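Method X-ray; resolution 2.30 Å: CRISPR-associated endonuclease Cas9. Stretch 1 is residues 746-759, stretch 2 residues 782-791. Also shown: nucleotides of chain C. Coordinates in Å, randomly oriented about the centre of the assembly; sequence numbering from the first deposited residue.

Stretch 1, residues 746-759: LIQTKDMQEPEFVY
Stretch 2, residues 782-791: LSKNQKILFK

Stretch 1 is a hairpin-like element. Strand 746-748 and strand 756-759 are joined by a two-way backbone ladder, I747 N to E756 O at 3.1 Å and E756 N to I747 O at 2.9 Å, and the connection between them opens with a type I turn from T749 to M752, closed by M752 N to T749 O at 3.1 Å. Stretch 2 carries a short helix, assigned to 784-789, lying over this element. Its axis passes 10.2 Å from that of strand 756-759, and their N-to-C directions differ by 45° (signed crossing angle -45°). The CA atoms of M752 and N785 lie 6.2 Å apart and those of E756 and Q786 7.3 Å apart, which fixes the register; 524 Å² is buried, both sides summed.

Along stretch 2, S783 (phi/psi -80/171, chi1 p) is the N-cap: its OG accepts from Q786 N at 3.3 Å, while its own N donates to Q786 OE1 at 2.9 Å. This reciprocal pair satisfies a free amide of the first turn and holds the Q786 side chain by its oxygen. K784, at -58/-46, points its long side chain out of reach.

N785 is the polar centre. Its CA-to-CB bond points toward stretch 1, and chi1 t with chi2 72° sets the amide against the backbone beyond the turn. N785 OD1 accepts from E754 N at 3.2 Å (angle 141°), and N785 ND2 donates to E754 O at 2.8 Å (149°), so one carboxamide reads both backbone polar groups of E754, whose phi/psi of -149/148 is extended. N785 ND2 also donates to E756 OE1 at 2.7 Å (156°), using the amide's second hydrogen.

The carboxylate of E756 (chi1 m, chi2 m, chi3 156°) is shared with Q786. Although the Q786 CA-to-CB bond points sideways, chi1 m and chi2 t bring its end nearer, and NE2 donates to E756 OE2 at 3.2 Å (156°). With OE1 held by N785, the two carboxylate oxygens bind successive helix residues.

K787 is turned out of reach. I788 (m, t) directs its CA-to-CB bond toward the turn: CG2 meets M752 CG at 3.7 Å, and CD1 approaches D751 O at 3.5 Å. M752 is itself held in place, since T749 N donates weakly to its SD at 3.3 Å and Q748 NE2 donates to its O at 2.6 Å; its rotamer is m, t, p.

L789 (t, p) is the apolar counterpart of N785, one helical turn on. L789 CB lies 4.0 Å from M752 SD, and L789 CD2 reaches I747 CD1 at 4.1 Å and V758 CG1 at 3.8 Å, thus touching both strands. F790 leaves helical geometry at -102/60; with chi1 m and chi2 -80°, its CZ comes within 3.7 Å of V758 CG1, an oblique approach to the ring. K791 takes no part in this interface; its NZ donates to OP1 of DG3 in chain C at 3.0 Å, a lysine-phosphate contact fitting a Cas9 endonuclease.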

# COMPACT_ATOMS: atom_id res chain seq x y z
N LEU A 746 15.45 -20.35 24.92
CA LEU A 746 15.49 -20.80 26.30
C LEU A 746 16.76 -20.26 26.93
O LEU A 746 17.86 -20.58 26.48
CB LEU A 746 15.46 -22.33 26.38
CG LEU A 746 15.53 -22.95 27.78
CD1 LEU A 746 14.16 -22.95 28.44
CD2 LEU A 746 16.11 -24.36 27.70
N ILE A 747 16.61 -19.43 27.97
CA ILE A 747 17.75 -18.76 28.58
C ILE A 747 17.73 -18.96 30.09
O ILE A 747 16.69 -19.20 30.70
CB ILE A 747 17.81 -17.26 28.25
CG1 ILE A 747 16.56 -16.54 28.77
CG2 ILE A 747 17.99 -17.04 26.77
CD1 ILE A 747 16.62 -15.04 28.61
N GLN A 748 18.92 -18.85 30.68
CA GLN A 748 19.07 -18.93 32.13
C GLN A 748 20.32 -18.15 32.52
O GLN A 748 21.40 -18.38 31.97
CB GLN A 748 19.18 -20.38 32.60
CG GLN A 748 19.29 -20.53 34.11
CD GLN A 748 19.49 -21.98 34.54
OE1 GLN A 748 19.65 -22.87 33.70
NE2 GLN A 748 19.48 -22.22 35.85
N THR A 749 20.16 -17.22 33.46
CA THR A 749 21.31 -16.54 34.04
C THR A 749 21.82 -17.33 35.24
O THR A 749 21.18 -18.27 35.73
CB THR A 749 20.94 -15.12 34.45
OG1 THR A 749 20.22 -15.15 35.69
CG2 THR A 749 20.08 -14.46 33.39
N LYS A 750 22.99 -16.93 35.74
CA LYS A 750 23.58 -17.61 36.88
C LYS A 750 22.70 -17.50 38.12
O LYS A 750 22.73 -18.39 38.98
CB LYS A 750 24.97 -17.06 37.16
CG LYS A 750 26.06 -18.11 37.28
CD LYS A 750 27.17 -17.83 36.28
CE LYS A 750 27.77 -16.45 36.49
NZ LYS A 750 28.60 -16.01 35.33
N ASP A 751 21.92 -16.43 38.22
CA ASP A 751 21.05 -16.22 39.37
C ASP A 751 19.69 -16.89 39.23
O ASP A 751 18.88 -16.81 40.17
CB ASP A 751 20.87 -14.71 39.62
CG ASP A 751 22.11 -14.07 40.22
OD1 ASP A 751 22.81 -14.73 41.01
OD2 ASP A 751 22.38 -12.89 39.90
N MET A 752 19.41 -17.53 38.11
CA MET A 752 18.16 -18.25 37.90
C MET A 752 18.37 -19.73 38.20
O MET A 752 19.33 -20.34 37.71
CB MET A 752 17.66 -18.07 36.46
CG MET A 752 17.24 -16.65 36.13
SD MET A 752 17.07 -16.40 34.36
CE MET A 752 15.81 -17.61 33.96
N GLN A 753 17.47 -20.30 39.01
CA GLN A 753 17.58 -21.71 39.36
C GLN A 753 17.16 -22.63 38.23
O GLN A 753 17.50 -23.82 38.25
CB GLN A 753 16.74 -22.00 40.61
N GLU A 754 16.42 -22.12 37.24
CA GLU A 754 15.91 -22.92 36.14
C GLU A 754 15.81 -22.05 34.90
O GLU A 754 15.56 -20.84 35.01
CB GLU A 754 14.53 -23.52 36.47
CG GLU A 754 14.56 -24.64 37.48
CD GLU A 754 13.38 -24.59 38.43
OE1 GLU A 754 12.51 -23.71 38.25
OE2 GLU A 754 13.33 -25.43 39.36
N PRO A 755 16.00 -22.61 33.71
CA PRO A 755 15.85 -21.83 32.48
C PRO A 755 14.40 -21.47 32.23
O PRO A 755 13.47 -22.04 32.81
CB PRO A 755 16.40 -22.76 31.40
CG PRO A 755 16.20 -24.13 31.95
CD PRO A 755 16.41 -24.00 33.44
N GLU A 756 14.20 -20.51 31.33
CA GLU A 756 12.86 -20.04 30.99
C GLU A 756 12.75 -19.85 29.48
O GLU A 756 13.66 -19.32 28.84
CB GLU A 756 12.52 -18.73 31.70
CG GLU A 756 12.35 -18.85 33.21
CD GLU A 756 11.13 -19.66 33.60
OE1 GLU A 756 11.12 -20.22 34.72
OE2 GLU A 756 10.18 -19.75 32.80
N PHE A 757 11.62 -20.29 28.92
CA PHE A 757 11.28 -20.00 27.54
C PHE A 757 10.82 -18.55 27.43
O PHE A 757 9.88 -18.15 28.13
CB PHE A 757 10.20 -20.94 27.03
CG PHE A 757 10.66 -22.36 26.83
CD1 PHE A 757 11.37 -22.71 25.69
CD2 PHE A 757 10.37 -23.34 27.77
CE1 PHE A 757 11.79 -24.02 25.50
CE2 PHE A 757 10.79 -24.64 27.58
CZ PHE A 757 11.50 -24.98 26.44
N VAL A 758 11.47 -17.78 26.57
CA VAL A 758 11.11 -16.39 26.33
C VAL A 758 11.18 -16.13 24.83
O VAL A 758 11.83 -16.85 24.08
CB VAL A 758 12.02 -15.40 27.08
CG1 VAL A 758 11.92 -15.60 28.60
CG2 VAL A 758 13.46 -15.54 26.61
N TYR A 759 10.49 -15.07 24.40
CA TYR A 759 10.58 -14.61 23.03
C TYR A 759 11.68 -13.55 22.93
O TYR A 759 11.68 -12.58 23.69
CB TYR A 759 9.25 -14.04 22.55
CG TYR A 759 8.26 -15.08 22.07
CD1 TYR A 759 8.48 -15.78 20.89
CD2 TYR A 759 7.10 -15.34 22.78
CE1 TYR A 759 7.58 -16.74 20.45
CE2 TYR A 759 6.19 -16.28 22.35
CZ TYR A 759 6.43 -16.98 21.18
OH TYR A 759 5.53 -17.92 20.75
N LEU A 782 3.23 -15.05 37.31
CA LEU A 782 4.68 -15.00 37.38
C LEU A 782 5.20 -15.86 38.53
O LEU A 782 4.87 -15.62 39.70
CB LEU A 782 5.14 -13.55 37.54
CG LEU A 782 6.12 -13.01 36.50
CD1 LEU A 782 5.88 -13.63 35.14
CD2 LEU A 782 5.99 -11.50 36.41
N SER A 783 6.01 -16.86 38.20
CA SER A 783 6.59 -17.73 39.20
C SER A 783 7.80 -17.07 39.85
O SER A 783 8.28 -16.02 39.42
CB SER A 783 7.00 -19.07 38.58
OG SER A 783 8.06 -18.89 37.65
N LYS A 784 8.29 -17.71 40.92
CA LYS A 784 9.46 -17.19 41.62
C LYS A 784 10.66 -17.09 40.68
O LYS A 784 11.36 -16.07 40.66
CB LYS A 784 9.80 -18.10 42.80
CG LYS A 784 9.85 -17.40 44.15
CD LYS A 784 8.51 -17.47 44.87
CE LYS A 784 8.63 -16.98 46.30
NZ LYS A 784 9.64 -17.75 47.08
N ASN A 785 10.90 -18.13 39.89
CA ASN A 785 12.03 -18.12 38.97
C ASN A 785 11.84 -17.08 37.87
O ASN A 785 12.82 -16.47 37.42
CB ASN A 785 12.23 -19.51 38.37
CG ASN A 785 13.49 -19.62 37.56
OD1 ASN A 785 14.60 -19.63 38.10
ND2 ASN A 785 13.34 -19.73 36.24
N GLN A 786 10.60 -16.87 37.42
CA GLN A 786 10.35 -15.88 36.38
C GLN A 786 10.46 -14.46 36.91
O GLN A 786 10.79 -13.54 36.15
CB GLN A 786 8.98 -16.12 35.75
CG GLN A 786 8.92 -17.37 34.89
CD GLN A 786 7.50 -17.89 34.71
OE1 GLN A 786 6.58 -17.49 35.42
NE2 GLN A 786 7.33 -18.80 33.75
N LYS A 787 10.18 -14.26 38.20
CA LYS A 787 10.35 -12.93 38.78
C LYS A 787 11.82 -12.53 38.84
O LYS A 787 12.14 -11.33 38.82
CB LYS A 787 9.73 -12.87 40.18
CG LYS A 787 8.22 -12.95 40.19
CD LYS A 787 7.66 -12.86 41.60
CE LYS A 787 6.15 -13.01 41.61
NZ LYS A 787 5.56 -12.80 42.96
N ILE A 788 12.73 -13.50 38.90
CA ILE A 788 14.15 -13.20 38.84
C ILE A 788 14.50 -12.60 37.48
O ILE A 788 15.21 -11.59 37.39
CB ILE A 788 14.98 -14.47 39.12
CG1 ILE A 788 14.79 -14.92 40.57
CG2 ILE A 788 16.45 -14.22 38.79
CD1 ILE A 788 15.52 -16.19 40.90
N LEU A 789 14.01 -13.22 36.41
CA LEU A 789 14.30 -12.74 35.07
C LEU A 789 13.49 -11.49 34.73
O LEU A 789 14.03 -10.54 34.16
CB LEU A 789 14.01 -13.84 34.05
CG LEU A 789 14.29 -13.48 32.59
CD1 LEU A 789 15.76 -13.15 32.42
CD2 LEU A 789 13.87 -14.61 31.65
N PHE A 790 12.21 -11.48 35.08
CA PHE A 790 11.33 -10.34 34.79
C PHE A 790 11.13 -9.49 36.04
O PHE A 790 10.01 -9.29 36.53
CB PHE A 790 10.00 -10.83 34.23
CG PHE A 790 10.12 -11.56 32.93
CD1 PHE A 790 10.26 -10.86 31.74
CD2 PHE A 790 10.09 -12.94 32.89
CE1 PHE A 790 10.37 -11.53 30.54
CE2 PHE A 790 10.19 -13.62 31.69
CZ PHE A 790 10.33 -12.91 30.51
N LYS A 791 12.25 -8.97 36.56
CA LYS A 791 12.24 -8.21 37.80
C LYS A 791 11.46 -6.90 37.69
O LYS A 791 11.05 -6.36 38.71
CB LYS A 791 13.68 -7.92 38.23
CG LYS A 791 14.64 -7.76 37.06
CD LYS A 791 15.82 -6.87 37.40
CE LYS A 791 16.59 -7.37 38.61
NZ LYS A 791 17.70 -6.44 38.97
P DG C 3 17.55 -3.97 35.90
OP1 DG C 3 17.15 -3.96 37.33
OP2 DG C 3 16.67 -4.58 34.88
O5' DG C 3 17.85 -2.48 35.42
C5' DG C 3 18.54 -1.59 36.28
C4' DG C 3 18.26 -0.15 35.88
O4' DG C 3 19.12 0.22 34.77
C3' DG C 3 16.83 0.13 35.43
O3' DG C 3 16.40 1.38 35.98
C2' DG C 3 16.94 0.19 33.91
C1' DG C 3 18.33 0.78 33.73
N9 DG C 3 18.96 0.44 32.46
C8 DG C 3 19.02 -0.80 31.86
N7 DG C 3 19.67 -0.80 30.73
C5 DG C 3 20.07 0.52 30.57
C6 DG C 3 20.81 1.13 29.53
O6 DG C 3 21.28 0.61 28.51
N1 DG C 3 21.00 2.49 29.76
C2 DG C 3 20.54 3.18 30.86
N2 DG C 3 20.82 4.49 30.92
N3 DG C 3 19.84 2.62 31.84
C4 DG C 3 19.65 1.29 31.63